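Transcriptional regulators (LACI-FAMILY TRANSCRIPTIONAL REGULATORY PROTEIN) (Corynebacterium glutamicum, PDB 3GYB) probably regulates transcription by binding specific DNA sequences as a LacI-family factor, with a periplasmic-binding-protein-like domain that carries a magnesium ion in this structure. Local coordinates at residues A[86-91]-A[256-261]; A[110-115]-A[263-268]. All blocks are in the same frame, centred on the assembly; numbering follows the deposited sequence.

Contact 1 (A[86-91]-A[256-261]); sequences GTRITQ and MHTLQP
R88 reaches across to two consecutive residues, H257 and T258, with the two terminal nitrogens of its guanidinium group. NH1 donates to the hydroxyl oxygen of T258, with NH1 and OG1 3.0 Å apart. This bond is nearly straight, 161° at the hydrogen, and OG1 lies close to the guanidinium plane, at its edge. NH2 donates to the backbone carbonyl of H257, and NH2 to O measures 2.6 Å. That bond is short but more bent, 136° at the hydrogen. NH2 sits above the carbonyl plane of H257, and the oxygen is tilted from the plane of the guanidinium. Two neighbouring acceptors, one side-chain and one backbone, thus fix how the guanidinium is turned.

The R88 chain is bent at chi3 (46°), and the side chains of R88 and T258 cross at about a right angle. NE is used as well, on the S97 hydroxyl, so all three guanidinium nitrogens have a partner.

H257 takes part mainly through its backbone. Its CB lies 4.0 Å from R88 NH2, while the imidazole turns from R88 toward S97. ND1 of that ring is hydrogen-bonded to the carbonyl of S97.

The loop 86-91 follows strand 82-85 and runs toward strand 97-100, which pairs with strand 258-264. R88 therefore ties this loop to the start of the last strand, with S97 serving both R88 and H257. R133 bonds to the hydroxyls of T87 and T90 and to the carbonyl of R88. The arrangement is an arginine that bonds a loop to the start of a nearby strand, at the surface of a periplasmic-binding-protein-like fold.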
# COMPACT_ATOMS: atom_id res chain seq x y z
N GLY A 86 -10.79 5.12 -12.65
CA GLY A 86 -10.43 5.86 -11.46
C GLY A 86 -10.30 7.35 -11.68
O GLY A 86 -10.38 8.13 -10.73
N THR A 87 -10.10 7.74 -12.93
CA THR A 87 -9.97 9.15 -13.28
C THR A 87 -10.47 9.38 -14.70
O THR A 87 -11.04 8.48 -15.32
CB THR A 87 -8.50 9.62 -13.17
OG1 THR A 87 -8.43 11.03 -13.43
CG2 THR A 87 -7.63 8.88 -14.17
N ARG A 88 -10.26 10.59 -15.21
CA ARG A 88 -10.69 10.96 -16.55
C ARG A 88 -10.35 12.42 -16.79
O ARG A 88 -10.04 13.16 -15.85
CB ARG A 88 -12.20 10.76 -16.70
CG ARG A 88 -13.00 11.42 -15.59
CD ARG A 88 -14.50 11.35 -15.83
NE ARG A 88 -14.95 10.03 -16.25
CZ ARG A 88 -16.13 9.51 -15.91
NH1 ARG A 88 -16.96 10.19 -15.15
NH2 ARG A 88 -16.48 8.31 -16.36
N ILE A 89 -10.42 12.84 -18.05
CA ILE A 89 -10.15 14.23 -18.39
C ILE A 89 -11.45 14.97 -18.10
O ILE A 89 -12.51 14.62 -18.63
CB ILE A 89 -9.80 14.39 -19.88
CG1 ILE A 89 -8.82 13.29 -20.31
CG2 ILE A 89 -9.20 15.76 -20.13
CD1 ILE A 89 -7.52 13.29 -19.53
N THR A 90 -11.38 15.98 -17.24
CA THR A 90 -12.56 16.75 -16.87
C THR A 90 -13.37 17.24 -18.07
O THR A 90 -14.60 17.28 -18.02
CB THR A 90 -12.19 17.97 -16.00
OG1 THR A 90 -11.47 17.53 -14.83
CG2 THR A 90 -13.44 18.71 -15.55
N GLN A 91 -12.68 17.60 -19.14
CA GLN A 91 -13.34 18.11 -20.34
C GLN A 91 -13.90 17.03 -21.26
O GLN A 91 -15.09 17.01 -21.56
CB GLN A 91 -12.37 19.00 -21.14
CG GLN A 91 -11.08 18.29 -21.56
CD GLN A 91 -10.15 19.19 -22.36
OE1 GLN A 91 -9.07 18.77 -22.77
NE2 GLN A 91 -10.58 20.43 -22.60
N MSE A 256 -22.04 1.52 -15.93
CA MSE A 256 -22.08 2.79 -15.22
C MSE A 256 -20.72 3.46 -15.43
O MSE A 256 -19.70 2.96 -14.99
CB MSE A 256 -22.29 2.58 -13.72
CG MSE A 256 -23.61 1.92 -13.34
SE MSE A 256 -25.11 2.96 -13.88
CE MSE A 256 -24.85 4.44 -12.69
N HIS A 257 -20.73 4.61 -16.11
CA HIS A 257 -19.50 5.35 -16.37
C HIS A 257 -19.12 6.26 -15.21
O HIS A 257 -17.96 6.59 -15.02
CB HIS A 257 -19.66 6.18 -17.65
CG HIS A 257 -19.65 5.35 -18.90
ND1 HIS A 257 -18.50 5.13 -19.62
CD2 HIS A 257 -20.64 4.66 -19.52
CE1 HIS A 257 -18.78 4.33 -20.64
NE2 HIS A 257 -20.06 4.03 -20.60
N THR A 258 -20.12 6.69 -14.44
CA THR A 258 -19.88 7.56 -13.30
C THR A 258 -20.52 6.95 -12.07
O THR A 258 -21.74 6.81 -12.00
CB THR A 258 -20.46 8.98 -13.53
OG1 THR A 258 -19.86 9.55 -14.70
CG2 THR A 258 -20.18 9.88 -12.34
N LEU A 259 -19.70 6.55 -11.10
CA LEU A 259 -20.21 5.95 -9.89
C LEU A 259 -20.31 6.96 -8.76
O LEU A 259 -19.53 7.90 -8.69
CB LEU A 259 -19.34 4.76 -9.47
CG LEU A 259 -19.53 3.55 -10.40
CD1 LEU A 259 -18.38 3.48 -11.39
CD2 LEU A 259 -19.61 2.28 -9.57
N GLN A 260 -21.28 6.76 -7.88
CA GLN A 260 -21.48 7.67 -6.76
C GLN A 260 -20.59 7.37 -5.56
O GLN A 260 -20.47 6.23 -5.12
CB GLN A 260 -22.94 7.66 -6.32
CG GLN A 260 -23.90 8.17 -7.37
CD GLN A 260 -23.54 9.56 -7.85
OE1 GLN A 260 -23.38 9.80 -9.05
NE2 GLN A 260 -23.41 10.49 -6.90
N PRO A 261 -19.94 8.41 -5.02
CA PRO A 261 -19.07 8.22 -3.85
C PRO A 261 -19.96 8.31 -2.61
O PRO A 261 -21.13 8.69 -2.70
CB PRO A 261 -18.11 9.39 -3.96
CG PRO A 261 -18.99 10.48 -4.49
CD PRO A 261 -19.78 9.77 -5.58

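Contact 2 (A[110-115]-A[263-268]); sequences TKHLID and LIERGT
A water joins H112 to E265. It donates to the carboxylate oxygen of E265, with the water oxygen 2.8 Å from OE1. Its distance to H112 NE2 is also 2.8 Å. The water lies in the plane of the imidazole, at the ring edge. The direct approach of the two side chains is looser: H112 CE1 and E265 OE1 are 3.6 Å apart, with OE1 near the ring plane. Ring and carboxylate planes are turned 64° against each other. The nearby carboxylate might favour a protonated imidazole.

L263 covers one face of the same ring. Its CD2 methyl stands 3.7 Å from the ring centroid, 18° off the normal, which makes a CH-pi contact. The methyl is shifted toward the rim, and its nearest ring atom is ND1, 3.5 Å from CD2. H112 CG is anti to the backbone N (chi1 -178°), which swings the ring off the helix toward the strand. The ring is thus met by a methyl over a face and by water at an edge.

The contact lies at the surface. H112 projects from the last turn of helix 102-115, whose T110 and L113 pack against F181 of strand 179-182. L263 lies one residue before the end of strand 258-264 and also touches I227 of strand 226-228. E265 follows in the turn beyond, where the backbone N of R266 bonds to the T225 hydroxyl and its guanidinium to N213. H112 thus joins the C-terminal part of helix 102-115 to the end of strand 258-264 and the turn after it.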
# COMPACT_ATOMS: atom_id res chain seq x y z
N THR A 110 -16.63 17.98 2.36
CA THR A 110 -16.65 19.35 2.85
C THR A 110 -17.92 19.63 3.64
O THR A 110 -17.86 20.21 4.73
CB THR A 110 -16.53 20.34 1.68
OG1 THR A 110 -15.38 20.00 0.90
CG2 THR A 110 -16.38 21.77 2.18
N LYS A 111 -19.05 19.22 3.09
CA LYS A 111 -20.33 19.42 3.75
C LYS A 111 -20.35 18.71 5.10
O LYS A 111 -20.93 19.21 6.06
CB LYS A 111 -21.47 18.90 2.86
CG LYS A 111 -22.87 19.10 3.45
CD LYS A 111 -23.19 20.58 3.63
CE LYS A 111 -24.62 20.78 4.12
NZ LYS A 111 -25.61 20.13 3.21
N HIS A 112 -19.71 17.55 5.18
CA HIS A 112 -19.67 16.81 6.44
C HIS A 112 -18.97 17.64 7.51
O HIS A 112 -19.45 17.75 8.63
CB HIS A 112 -18.95 15.47 6.26
CG HIS A 112 -18.92 14.63 7.51
ND1 HIS A 112 -20.06 14.21 8.15
CD2 HIS A 112 -17.88 14.11 8.20
CE1 HIS A 112 -19.73 13.47 9.20
NE2 HIS A 112 -18.41 13.40 9.25
N LEU A 113 -17.83 18.22 7.15
CA LEU A 113 -17.08 19.05 8.09
C LEU A 113 -17.90 20.27 8.49
O LEU A 113 -17.92 20.66 9.65
CB LEU A 113 -15.74 19.47 7.48
CG LEU A 113 -14.78 18.32 7.21
CD1 LEU A 113 -13.48 18.86 6.61
CD2 LEU A 113 -14.50 17.58 8.51
N ILE A 114 -18.59 20.86 7.51
CA ILE A 114 -19.43 22.02 7.77
C ILE A 114 -20.59 21.64 8.69
O ILE A 114 -20.87 22.35 9.66
CB ILE A 114 -19.99 22.61 6.46
CG1 ILE A 114 -18.84 23.21 5.65
CG2 ILE A 114 -21.05 23.67 6.75
CD1 ILE A 114 -19.24 23.64 4.25
N ASP A 115 -21.24 20.52 8.41
CA ASP A 115 -22.36 20.09 9.25
C ASP A 115 -21.88 19.73 10.65
O ASP A 115 -22.67 19.73 11.60
CB ASP A 115 -23.10 18.90 8.62
CG ASP A 115 -23.94 19.31 7.43
OD1 ASP A 115 -24.30 20.50 7.33
OD2 ASP A 115 -24.26 18.43 6.59
N LEU A 263 -19.83 8.75 2.05
CA LEU A 263 -19.08 8.99 3.27
C LEU A 263 -19.01 7.75 4.15
O LEU A 263 -20.00 7.05 4.35
CB LEU A 263 -19.75 10.12 4.07
CG LEU A 263 -19.25 10.34 5.50
CD1 LEU A 263 -17.83 10.88 5.49
CD2 LEU A 263 -20.18 11.31 6.21
N ILE A 264 -17.81 7.47 4.67
CA ILE A 264 -17.62 6.35 5.57
C ILE A 264 -17.07 6.99 6.83
O ILE A 264 -15.93 7.47 6.85
CB ILE A 264 -16.59 5.32 5.05
CG1 ILE A 264 -17.12 4.67 3.76
CG2 ILE A 264 -16.35 4.25 6.10
CD1 ILE A 264 -16.17 3.63 3.18
N GLU A 265 -17.88 7.02 7.87
CA GLU A 265 -17.47 7.62 9.13
C GLU A 265 -16.72 6.65 10.01
O GLU A 265 -17.20 5.56 10.33
CB GLU A 265 -18.69 8.16 9.88
CG GLU A 265 -19.38 9.32 9.19
CD GLU A 265 -20.48 9.92 10.05
OE1 GLU A 265 -20.15 10.49 11.12
OE2 GLU A 265 -21.66 9.83 9.66
N ARG A 266 -15.52 7.05 10.40
CA ARG A 266 -14.71 6.25 11.29
C ARG A 266 -14.34 7.09 12.50
O ARG A 266 -15.22 7.73 13.08
CB ARG A 266 -13.48 5.69 10.57
CG ARG A 266 -13.85 4.66 9.50
CD ARG A 266 -12.72 3.69 9.17
NE ARG A 266 -13.16 2.70 8.19
CZ ARG A 266 -13.06 2.85 6.87
NH1 ARG A 266 -12.51 3.95 6.35
NH2 ARG A 266 -13.53 1.91 6.06
N GLY A 267 -13.07 7.16 12.87
CA GLY A 267 -12.76 7.91 14.08
C GLY A 267 -11.97 9.20 14.01
O GLY A 267 -11.57 9.72 15.06
N THR A 268 -11.76 9.74 12.82
CA THR A 268 -10.95 10.95 12.71
C THR A 268 -11.67 12.30 12.61
O THR A 268 -11.02 13.32 12.42
CB THR A 268 -9.96 10.82 11.55
OG1 THR A 268 -10.67 10.53 10.35
CG2 THR A 268 -8.94 9.70 11.83
O HOH W 1 -17.77 11.90 11.57

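In the fold
Contact 1 and contact 2 share strand 258-264: 256-261 covers its start and 263-268 its end. Their centres lie 22 Å apart, and apart from adjoining in sequence the segments do not touch. Contact 1 ties the strand to the loop 86-91, while contact 2 sets it against helix 102-115. Along the chain the segments of the two contacts alternate, consistent with the repeated crossings between lobes in this fold. The magnesium site is formed by D212, D229 and S231, and the side chains of T258 and L263 are each about 11 Å from that of D229. The side chain of L263 is about 13 Å from the ion, and neither contact supplies a ligand.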